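Local coordinates for protein Emp47p (form2) (Saccharomyces cerevisiae, PDB 2A6Z) that acts as a calcium-independent cargo receptor whose carbohydrate recognition domain probably serves the secretion of glycoproteins, at residues A[6-11]-A[216-221]; A[51-56]-A[193-198]; A[57-62]-A[186-191]; A[86-91]-A[104-109]. One frame throughout, in Å; residues are numbered along the deposited sequence. Where two conformers were deposited one is given.

Contact 1: A[6-11]-A[216-221]; sequences KLSSDY and MQFFNG
Leu7 and Tyr11 of the N-terminal loop settle on two successive phenylalanines, Phe219 and Phe218, of strand 210-220 in the legume-lectin-like beta sandwich. The two rings project to opposite sides of their strand, and the loop therefore meets it in two different ways. Leu7 CG lies anti to the backbone N (chi1 -175°), and its CD1 rests over one face of the Phe219 ring, 4.0 Å from the centroid and displaced toward the rim, a CH-pi contact. The same methyl touches Phe218 O and the side chain of Gln217. Tyr11 approaches the other ring in an inclined edge-to-face arrangement: its edge is turned to the face of Phe218, with centroids 5.7 Å apart and planes at 52°. Closer in, Tyr11 CB makes an off-centre CH-pi contact with the same ring, 3.7 Å from Phe218 CG, while the phenol OH reaches away to bond Gly56 O. Leu7 and Phe219 are also joined by a single backbone bridge. Asn220 N donates to Lys6 O at 2.9 Å, and Ser8 N gives Phe218 O a nearly straight bond of 2.8 Å (174°). Phe218 also packs against Ile195 of the opposing sheet. The carbonyl oxygen of Tyr11 is buried here without a hydrogen-bond partner in the model, lying 3.3 Å from Phe218 CB.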
# COMPACT_ATOMS: atom_id res chain seq x y z
N LYS A 6 0.74 -20.39 7.52
CA LYS A 6 0.71 -19.16 8.33
C LYS A 6 -0.19 -18.07 7.76
O LYS A 6 -0.33 -16.97 8.28
CB LYS A 6 2.15 -18.61 8.49
CG LYS A 6 3.07 -19.59 9.26
CD LYS A 6 4.41 -19.01 9.61
CE LYS A 6 5.36 -18.86 8.44
NZ LYS A 6 6.61 -18.10 8.82
N LEU A 7 -0.84 -18.38 6.63
CA LEU A 7 -1.71 -17.44 5.97
C LEU A 7 -2.90 -17.12 6.84
O LEU A 7 -3.50 -18.02 7.45
CB LEU A 7 -2.17 -18.06 4.66
CG LEU A 7 -3.03 -17.19 3.73
CD1 LEU A 7 -2.21 -16.09 3.09
CD2 LEU A 7 -3.67 -18.05 2.63
N SER A 8 -3.25 -15.84 6.90
CA SER A 8 -4.43 -15.38 7.60
C SER A 8 -5.49 -15.02 6.59
O SER A 8 -5.43 -13.92 6.01
CB SER A 8 -4.12 -14.14 8.45
OG SER A 8 -5.36 -13.62 8.91
N SER A 9 -6.45 -15.91 6.39
CA SER A 9 -7.48 -15.65 5.39
C SER A 9 -8.25 -14.40 5.73
O SER A 9 -8.66 -13.70 4.79
CB SER A 9 -8.36 -16.90 5.44
OG SER A 9 -9.49 -16.63 4.68
N ASP A 10 -8.48 -14.14 7.00
CA ASP A 10 -9.30 -13.01 7.39
C ASP A 10 -8.75 -11.69 6.92
O ASP A 10 -9.53 -10.72 6.70
CB ASP A 10 -9.43 -12.94 8.93
CG ASP A 10 -10.26 -14.12 9.45
OD1 ASP A 10 -10.97 -14.80 8.69
OD2 ASP A 10 -10.13 -14.31 10.65
N TYR A 11 -7.42 -11.59 6.74
CA TYR A 11 -6.77 -10.32 6.36
C TYR A 11 -6.17 -10.38 4.98
O TYR A 11 -5.34 -9.55 4.63
CB TYR A 11 -5.76 -9.93 7.45
CG TYR A 11 -6.44 -9.64 8.75
CD1 TYR A 11 -7.19 -8.52 8.97
CD2 TYR A 11 -6.43 -10.57 9.78
CE1 TYR A 11 -7.84 -8.25 10.13
CE2 TYR A 11 -7.09 -10.32 10.99
CZ TYR A 11 -7.78 -9.16 11.17
OH TYR A 11 -8.47 -8.90 12.35
N MET A 216 -3.55 -9.87 -2.34
CA MET A 216 -2.83 -9.46 -1.14
C MET A 216 -2.87 -10.65 -0.20
O MET A 216 -3.92 -11.27 -0.02
CB MET A 216 -3.46 -8.21 -0.51
CG MET A 216 -2.78 -7.64 0.74
SD MET A 216 -3.62 -8.46 2.13
CE MET A 216 -2.67 -7.80 3.51
N GLN A 217 -1.74 -10.98 0.40
CA GLN A 217 -1.70 -12.05 1.35
C GLN A 217 -1.12 -11.54 2.65
O GLN A 217 -0.10 -10.84 2.69
CB GLN A 217 -0.89 -13.24 0.83
CG GLN A 217 -1.74 -13.83 -0.31
CD GLN A 217 -1.18 -15.17 -0.74
OE1 GLN A 217 -1.88 -16.20 -0.65
NE2 GLN A 217 0.07 -15.17 -1.19
N PHE A 218 -1.78 -11.90 3.75
CA PHE A 218 -1.35 -11.57 5.09
C PHE A 218 -0.96 -12.85 5.80
O PHE A 218 -1.74 -13.82 5.73
CB PHE A 218 -2.53 -10.87 5.82
CG PHE A 218 -2.09 -10.21 7.11
CD1 PHE A 218 -1.79 -8.86 7.12
CD2 PHE A 218 -1.96 -10.91 8.28
CE1 PHE A 218 -1.38 -8.22 8.28
CE2 PHE A 218 -1.58 -10.26 9.47
CZ PHE A 218 -1.28 -8.91 9.45
N PHE A 219 0.18 -12.86 6.45
CA PHE A 219 0.64 -14.02 7.23
C PHE A 219 0.93 -13.60 8.65
O PHE A 219 1.46 -12.52 8.92
CB PHE A 219 1.92 -14.65 6.63
CG PHE A 219 1.82 -15.01 5.17
CD1 PHE A 219 1.60 -16.32 4.79
CD2 PHE A 219 1.95 -14.06 4.17
CE1 PHE A 219 1.49 -16.71 3.45
CE2 PHE A 219 1.82 -14.43 2.84
CZ PHE A 219 1.60 -15.75 2.42
N ASN A 220 0.68 -14.52 9.57
CA ASN A 220 1.35 -14.43 10.85
C ASN A 220 2.83 -14.79 10.67
O ASN A 220 3.20 -15.70 9.89
CB ASN A 220 0.55 -15.30 11.79
CG ASN A 220 -0.82 -14.70 12.02
OD1 ASN A 220 -1.02 -13.51 12.35
ND2 ASN A 220 -1.92 -15.43 11.83
N GLY A 221 3.73 -14.19 11.35
CA GLY A 221 5.16 -14.47 11.26
C GLY A 221 5.75 -13.81 10.04
O GLY A 221 5.08 -13.01 9.34

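Contact 2: A[51-56]-A[193-198]; sequences LWLKQG and YRIGVT
Arg194 and Trp52 bury more surface than any other residue here, and they solve different problems. The Arg194 chain, bent at chi2 and chi3, curls back so that NH2 serves two carbonyls: Leu53 O at 3.1 Å, close to the guanidinium plane, and Lys54 O at 2.9 Å in a weak, bent bond. Gly56 N sits 3.5 Å above one face of the guanidinium, toward its rim. Two waters complete the grip: one accepts from NE and donates to Leu53 O, while the other joins NH1 to Lys54 O. The charged group is thus held where strand 48-58 breaks its pairing with strand 192-200, antiparallel neighbours in one sheet of the lectin sandwich. Trp52 lies across Gly196, whose CA is 3.6 Å above the indole plane; a CB there would collide with Trp52 CD2. The ring's CZ3 meets Arg194 CB at 3.8 Å, and NE1 meets Thr198 CG2 at 3.7 Å. Trp85 stacks on the same indole. Ile195 and Leu53 extend side by side, with CB of the first 3.8 Å from CD1 of the second, and Ile195 O accepts a nearly straight bond from Leu53 N (172°).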
# COMPACT_ATOMS: atom_id res chain seq x y z
N LEU A 51 -9.14 0.63 -1.30
CA LEU A 51 -9.45 -0.79 -1.04
C LEU A 51 -8.94 -1.10 0.36
O LEU A 51 -7.69 -1.10 0.54
CB LEU A 51 -8.82 -1.64 -2.09
CG LEU A 51 -8.94 -3.17 -1.89
CD1 LEU A 51 -10.39 -3.62 -1.95
CD2 LEU A 51 -8.08 -3.90 -2.90
N TRP A 52 -9.80 -1.29 1.34
CA TRP A 52 -9.42 -1.50 2.71
C TRP A 52 -10.10 -2.72 3.29
O TRP A 52 -11.25 -3.04 2.95
CB TRP A 52 -9.84 -0.34 3.57
CG TRP A 52 -9.17 1.00 3.34
CD1 TRP A 52 -9.55 1.96 2.44
CD2 TRP A 52 -8.01 1.52 4.04
NE1 TRP A 52 -8.69 3.05 2.52
CE2 TRP A 52 -7.76 2.81 3.50
CE3 TRP A 52 -7.21 1.02 5.09
CZ2 TRP A 52 -6.70 3.59 3.96
CZ3 TRP A 52 -6.16 1.83 5.54
CH2 TRP A 52 -5.92 3.09 4.97
N LEU A 53 -9.45 -3.37 4.24
CA LEU A 53 -10.09 -4.43 5.02
C LEU A 53 -11.19 -3.80 5.89
O LEU A 53 -11.02 -2.75 6.49
CB LEU A 53 -9.06 -5.18 5.88
CG LEU A 53 -8.31 -6.22 5.01
CD1 LEU A 53 -6.89 -6.46 5.50
CD2 LEU A 53 -9.09 -7.53 4.96
N LYS A 54 -12.34 -4.54 5.95
CA LYS A 54 -13.43 -4.06 6.81
C LYS A 54 -13.18 -4.15 8.30
O LYS A 54 -13.76 -3.36 9.07
CB LYS A 54 -14.69 -4.88 6.47
CG LYS A 54 -15.28 -4.52 5.14
CD LYS A 54 -16.55 -5.34 4.94
CE LYS A 54 -17.16 -5.23 3.56
NZ LYS A 54 -18.35 -6.18 3.51
N GLN A 55 -12.35 -5.09 8.74
CA GLN A 55 -12.06 -5.28 10.17
C GLN A 55 -10.64 -4.87 10.46
O GLN A 55 -9.70 -5.11 9.65
CB GLN A 55 -12.33 -6.73 10.53
CG GLN A 55 -13.72 -7.26 10.26
CD GLN A 55 -14.96 -6.46 10.53
OE1 GLN A 55 -15.95 -6.32 9.76
NE2 GLN A 55 -15.02 -5.85 11.71
N GLY A 56 -10.46 -4.32 11.66
CA GLY A 56 -9.11 -4.02 12.08
C GLY A 56 -8.32 -5.28 12.42
O GLY A 56 -8.91 -6.29 12.71
N TYR A 193 -5.15 -1.96 13.79
CA TYR A 193 -4.63 -1.35 12.59
C TYR A 193 -5.46 -1.62 11.37
O TYR A 193 -6.02 -2.72 11.18
CB TYR A 193 -3.18 -1.85 12.31
CG TYR A 193 -2.18 -1.28 13.26
CD1 TYR A 193 -2.00 -1.70 14.58
CD2 TYR A 193 -1.33 -0.24 12.80
CE1 TYR A 193 -1.06 -1.11 15.39
CE2 TYR A 193 -0.40 0.33 13.60
CZ TYR A 193 -0.21 -0.09 14.90
OH TYR A 193 0.71 0.49 15.71
N ARG A 194 -5.53 -0.60 10.55
CA ARG A 194 -6.23 -0.63 9.28
C ARG A 194 -5.21 -0.86 8.16
O ARG A 194 -4.15 -0.25 8.16
CB ARG A 194 -7.01 0.67 9.05
CG ARG A 194 -7.84 1.12 10.22
CD ARG A 194 -8.73 0.06 10.84
NE ARG A 194 -9.64 -0.55 9.87
CZ ARG A 194 -10.87 -0.96 10.19
NH1 ARG A 194 -11.38 -0.85 11.40
NH2 ARG A 194 -11.60 -1.50 9.23
N ILE A 195 -5.57 -1.75 7.23
CA ILE A 195 -4.70 -2.23 6.16
C ILE A 195 -5.44 -2.00 4.87
O ILE A 195 -6.62 -2.41 4.73
CB ILE A 195 -4.40 -3.74 6.37
CG1 ILE A 195 -3.55 -3.93 7.63
CG2 ILE A 195 -3.77 -4.34 5.13
CD1 ILE A 195 -3.59 -5.36 8.14
N GLY A 196 -4.78 -1.33 3.92
CA GLY A 196 -5.45 -1.05 2.66
C GLY A 196 -4.48 -0.38 1.70
O GLY A 196 -3.30 -0.19 1.98
N VAL A 197 -5.02 -0.05 0.56
CA VAL A 197 -4.27 0.55 -0.55
C VAL A 197 -5.15 1.61 -1.20
O VAL A 197 -6.36 1.44 -1.33
CB VAL A 197 -3.77 -0.51 -1.55
CG1 VAL A 197 -4.95 -1.30 -2.15
CG2 VAL A 197 -2.90 0.09 -2.64
N THR A 198 -4.51 2.72 -1.58
CA THR A 198 -5.24 3.84 -2.18
C THR A 198 -4.38 4.35 -3.32
O THR A 198 -3.15 4.24 -3.34
CB THR A 198 -5.50 4.95 -1.15
OG1 THR A 198 -4.28 5.52 -0.70
CG2 THR A 198 -6.25 4.42 0.06
O HOH W 1 -8.67 -1.94 7.57
O HOH W 2 -14.12 -1.66 11.70
O HOH W 3 -7.30 -4.02 8.87

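Contact 3: A[57-62]-A[186-191]; sequences FDLKDS and VRFPSG
Leu59 N donates to Gly191 O over 3.0 Å in a nearly straight bond (168°), although the two chain segments run steeply across one another rather than as paired strands. The same carbonyl oxygen draws in Asp58 CA at 3.5 Å, a CA-H...O contact. Gly191 has a positive phi at which a side chain would jam against the carbonyl O of Ser190. Ser190 supplies the second tie. Its OG is anti to the backbone N (chi1 -164°); the hydroxyl gives its proton to Leu59 O at 2.8 Å and receives one from Lys60 NZ at 2.9 Å. One hydroxyl thus links a main-chain carbonyl to a lysine tip, and Lys60 NZ also makes a long salt bridge with Asp58 OD2. The contact lies at the end of the lectin sandwich, where strand 48-58 runs out and the loop before strand 192-200 turns into the sheet. Apart from these polar ties, Leu59 points CD2 at Phe188 CB, 3.6 Å away, the two side chains crossing at about a right angle. The Phe188 ring leads onward into an aromatic cluster, edge-to-face with both Phe86 and Tyr163. Leu59 CD2 also lies 3.9 Å from Pro189 O.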
# COMPACT_ATOMS: atom_id res chain seq x y z
N PHE A 57 -6.99 -5.13 12.39
CA PHE A 57 -6.03 -6.14 12.76
C PHE A 57 -5.43 -5.74 14.10
O PHE A 57 -4.86 -4.65 14.23
CB PHE A 57 -4.96 -6.25 11.65
CG PHE A 57 -3.72 -7.00 12.10
CD1 PHE A 57 -3.70 -8.35 12.37
CD2 PHE A 57 -2.52 -6.30 12.30
CE1 PHE A 57 -2.52 -8.98 12.79
CE2 PHE A 57 -1.33 -6.91 12.67
CZ PHE A 57 -1.35 -8.24 12.94
N ASP A 58 -5.55 -6.64 15.09
CA ASP A 58 -5.01 -6.37 16.40
C ASP A 58 -3.55 -6.79 16.43
O ASP A 58 -3.18 -7.97 16.42
CB ASP A 58 -5.79 -7.22 17.40
CG ASP A 58 -5.45 -6.95 18.84
OD1 ASP A 58 -5.78 -7.83 19.62
OD2 ASP A 58 -4.86 -5.88 19.14
N LEU A 59 -2.63 -5.79 16.48
CA LEU A 59 -1.19 -6.07 16.39
C LEU A 59 -0.68 -6.57 17.74
O LEU A 59 -0.55 -5.81 18.71
CB LEU A 59 -0.45 -4.83 15.93
CG LEU A 59 1.09 -5.00 15.94
CD1 LEU A 59 1.54 -6.05 14.93
CD2 LEU A 59 1.77 -3.67 15.68
N LYS A 60 -0.28 -7.83 17.80
CA LYS A 60 0.28 -8.46 18.99
C LYS A 60 1.58 -9.22 18.72
O LYS A 60 2.31 -9.52 19.67
CB LYS A 60 -0.73 -9.44 19.61
CG LYS A 60 -2.04 -8.77 20.04
CD LYS A 60 -1.81 -7.91 21.28
CE LYS A 60 -3.13 -7.38 21.80
NZ LYS A 60 -2.95 -6.10 22.51
N ASP A 61 1.84 -9.56 17.46
CA ASP A 61 2.93 -10.45 17.11
C ASP A 61 3.36 -10.16 15.65
O ASP A 61 2.69 -9.40 14.95
CB ASP A 61 2.48 -11.93 17.22
CG ASP A 61 2.18 -12.44 18.62
OD1 ASP A 61 1.01 -12.57 19.04
OD2 ASP A 61 3.19 -12.67 19.29
N SER A 62 4.44 -10.79 15.26
CA SER A 62 5.03 -10.56 13.94
C SER A 62 4.04 -10.86 12.83
O SER A 62 3.15 -11.71 12.94
CB SER A 62 6.25 -11.47 13.81
OG SER A 62 7.15 -11.18 14.85
N VAL A 186 11.57 1.56 14.22
CA VAL A 186 10.12 1.69 14.35
C VAL A 186 9.59 0.56 15.21
O VAL A 186 9.68 -0.62 14.85
CB VAL A 186 9.46 1.62 12.97
CG1 VAL A 186 7.97 1.84 13.03
CG2 VAL A 186 10.09 2.69 12.05
N ARG A 187 9.08 0.92 16.40
CA ARG A 187 8.46 -0.06 17.30
C ARG A 187 7.00 0.31 17.34
O ARG A 187 6.59 1.21 18.08
CB ARG A 187 9.06 -0.05 18.71
CG ARG A 187 10.59 -0.32 18.63
CD ARG A 187 11.21 -0.57 19.98
NE ARG A 187 11.19 0.64 20.83
CZ ARG A 187 11.79 0.73 22.00
NH1 ARG A 187 12.40 -0.35 22.47
NH2 ARG A 187 11.78 1.81 22.75
N PHE A 188 6.18 -0.34 16.53
CA PHE A 188 4.77 -0.04 16.47
C PHE A 188 4.09 -0.38 17.79
O PHE A 188 4.31 -1.46 18.36
CB PHE A 188 4.05 -0.88 15.41
CG PHE A 188 4.44 -0.51 13.97
CD1 PHE A 188 4.03 0.68 13.41
CD2 PHE A 188 5.16 -1.41 13.20
CE1 PHE A 188 4.34 0.97 12.08
CE2 PHE A 188 5.49 -1.10 11.88
CZ PHE A 188 5.08 0.09 11.31
N PRO A 189 3.23 0.48 18.31
CA PRO A 189 2.48 0.13 19.53
C PRO A 189 1.27 -0.72 19.18
O PRO A 189 0.78 -0.80 18.05
CB PRO A 189 2.03 1.50 20.07
CG PRO A 189 1.83 2.29 18.78
CD PRO A 189 2.93 1.85 17.85
N SER A 190 0.75 -1.39 20.20
CA SER A 190 -0.37 -2.28 20.02
C SER A 190 -1.66 -1.50 19.76
O SER A 190 -1.79 -0.33 20.12
CB SER A 190 -0.51 -3.19 21.26
OG SER A 190 -1.35 -4.27 20.93
N GLY A 191 -2.59 -2.15 19.16
CA GLY A 191 -3.90 -1.56 18.88
C GLY A 191 -4.42 -2.13 17.59
O GLY A 191 -3.90 -3.07 17.00

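Contact 4: A[86-91]-A[104-109]; sequences FVQDSN and NYDGLQ
Gln88 sets CG anti to its carbonyl carbon (chi1 -65°), and Asp106 sets CG anti to its backbone N (chi1 -179°); Asp106 CG is thereby brought nearer to the Gln88 amide, whose chain runs extended beyond CG. They meet obliquely, amide and carboxylate planes 44° apart. Gln88 NE2 comes within 3.2 Å of Asp106 OD2, yet the angle is too poor for a hydrogen bond. The amide instead donates to a water at 2.7 Å from NE2, which makes a weak bond of its own to Asp106 OD1. A second water works at the backbone level, donating to Gln88 O and accepting from Asp106 N at 2.9 Å. The backbones also pair directly: Gln88 N donates to Asp106 O at 2.7 Å. Further along, Phe86 and Leu108 form a hydrogen-bonded antiparallel pair, Phe86 N to Leu108 O at 3.0 Å and Leu108 N to Phe86 O at 2.9 Å. Val87 faces Gly107 in the intervening non-hydrogen-bonded pair, their CA atoms 4.2 Å apart. At Gly107 the chain turns a corner, and any CB would run into Phe86 O and Val87 CA. Val87 CG1 packs on Tyr105 CB at 3.8 Å, the two side chains crossing at about a right angle, while the Tyr105 ring goes on to meet Trp85 edge-to-face. A long loop that bends at Gly107 and returns to pair with the strand it left thus connects the neighbouring antiparallel strands 81-88 and 108-113 of this lectin-type beta sandwich.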
# COMPACT_ATOMS: atom_id res chain seq x y z
N PHE A 86 -0.66 0.92 6.79
CA PHE A 86 -0.75 0.13 8.02
C PHE A 86 -0.87 1.16 9.16
O PHE A 86 0.13 1.68 9.61
CB PHE A 86 0.48 -0.78 8.14
CG PHE A 86 0.49 -1.60 9.43
CD1 PHE A 86 -0.36 -2.71 9.52
CD2 PHE A 86 1.32 -1.30 10.51
CE1 PHE A 86 -0.39 -3.50 10.67
CE2 PHE A 86 1.31 -2.08 11.63
CZ PHE A 86 0.46 -3.20 11.70
N VAL A 87 -2.12 1.48 9.53
CA VAL A 87 -2.34 2.68 10.34
C VAL A 87 -3.40 2.42 11.45
O VAL A 87 -4.38 1.72 11.22
CB VAL A 87 -2.80 3.90 9.49
CG1 VAL A 87 -1.72 4.24 8.43
CG2 VAL A 87 -4.12 3.68 8.78
N GLN A 88 -3.17 3.02 12.60
CA GLN A 88 -4.12 2.79 13.72
C GLN A 88 -5.34 3.66 13.55
O GLN A 88 -5.25 4.87 13.41
CB GLN A 88 -3.45 3.18 15.03
CG GLN A 88 -2.29 2.41 15.49
CD GLN A 88 -1.71 3.08 16.75
OE1 GLN A 88 -2.41 3.22 17.76
NE2 GLN A 88 -0.45 3.49 16.63
N ASP A 89 -6.52 3.04 13.59
CA ASP A 89 -7.79 3.78 13.57
C ASP A 89 -8.87 2.77 14.04
O ASP A 89 -8.66 1.57 13.97
CB ASP A 89 -8.08 4.32 12.20
CG ASP A 89 -8.98 5.54 12.14
OD1 ASP A 89 -9.81 5.66 13.06
OD2 ASP A 89 -8.83 6.35 11.23
N SER A 90 -9.98 3.29 14.46
CA SER A 90 -11.10 2.44 14.91
C SER A 90 -12.05 2.11 13.77
O SER A 90 -13.04 1.38 13.97
CB SER A 90 -11.82 3.16 16.06
OG SER A 90 -12.32 4.39 15.54
N ASN A 91 -11.83 2.67 12.59
CA ASN A 91 -12.63 2.38 11.42
C ASN A 91 -11.73 2.50 10.21
O ASN A 91 -10.58 2.98 10.34
CB ASN A 91 -13.80 3.39 11.28
CG ASN A 91 -13.40 4.72 11.84
OD1 ASN A 91 -13.77 5.04 12.99
ND2 ASN A 91 -12.65 5.51 11.07
N ASN A 104 -3.32 12.57 8.09
CA ASN A 104 -3.02 12.62 9.50
C ASN A 104 -3.02 11.24 10.09
O ASN A 104 -3.56 11.03 11.16
CB ASN A 104 -4.23 13.39 10.11
CG ASN A 104 -5.56 12.62 9.83
OD1 ASN A 104 -5.83 11.88 8.83
ND2 ASN A 104 -6.52 12.73 10.78
N TYR A 105 -2.41 10.30 9.36
CA TYR A 105 -2.39 8.88 9.84
C TYR A 105 -1.47 8.70 11.02
O TYR A 105 -0.57 9.49 11.26
CB TYR A 105 -1.98 8.00 8.64
CG TYR A 105 -0.57 8.22 8.20
CD1 TYR A 105 0.50 7.42 8.62
CD2 TYR A 105 -0.28 9.27 7.29
CE1 TYR A 105 1.80 7.63 8.20
CE2 TYR A 105 1.03 9.50 6.86
CZ TYR A 105 2.03 8.69 7.31
OH TYR A 105 3.35 8.89 6.90
N ASP A 106 -1.70 7.58 11.73
CA ASP A 106 -0.86 7.12 12.83
C ASP A 106 -0.33 5.75 12.50
O ASP A 106 -1.06 4.75 12.67
CB ASP A 106 -1.75 7.06 14.10
CG ASP A 106 -0.97 6.63 15.32
OD1 ASP A 106 0.27 6.48 15.22
OD2 ASP A 106 -1.65 6.41 16.35
N GLY A 107 0.84 5.64 11.93
CA GLY A 107 1.37 4.39 11.49
C GLY A 107 2.31 4.60 10.29
O GLY A 107 3.12 5.54 10.27
N LEU A 108 2.21 3.69 9.33
CA LEU A 108 3.10 3.57 8.20
C LEU A 108 2.37 3.77 6.88
O LEU A 108 1.30 3.17 6.62
CB LEU A 108 3.69 2.13 8.20
CG LEU A 108 4.59 1.75 7.01
CD1 LEU A 108 5.89 2.58 7.04
CD2 LEU A 108 4.85 0.26 7.04
N GLN A 109 2.97 4.59 6.01
CA GLN A 109 2.58 4.71 4.63
C GLN A 109 3.76 4.23 3.76
O GLN A 109 4.89 4.69 3.94
CB GLN A 109 2.29 6.19 4.30
CG GLN A 109 1.91 6.43 2.84
CD GLN A 109 2.12 7.87 2.38
OE1 GLN A 109 2.78 8.67 3.02
NE2 GLN A 109 1.53 8.21 1.26
O HOH W 4 -4.31 6.42 11.32
O HOH W 5 1.50 3.26 14.85

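Overall arrangement
Four contacts fit one within another along the chain, and none cross. From the N terminus, contact 1 opens first and closes last, fastening the initial loop to the last strand and so enclosing nearly the whole domain. Contact 2 closes the next loop inside it, pairing strands 48-58 and 192-200. Contact 3 begins at residue 57, directly after the first segment of contact 2, and ties the end of strand 48-58 to the loop entering strand 192-200. Innermost, contact 4 closes only a short excursion between strands 81-88 and 108-113. Contacts 2 and 4 share a sheet, linked through Arg194 N and Val87 O, whereas Phe218 and Ile195 join contacts 1 and 2 across the two sheets.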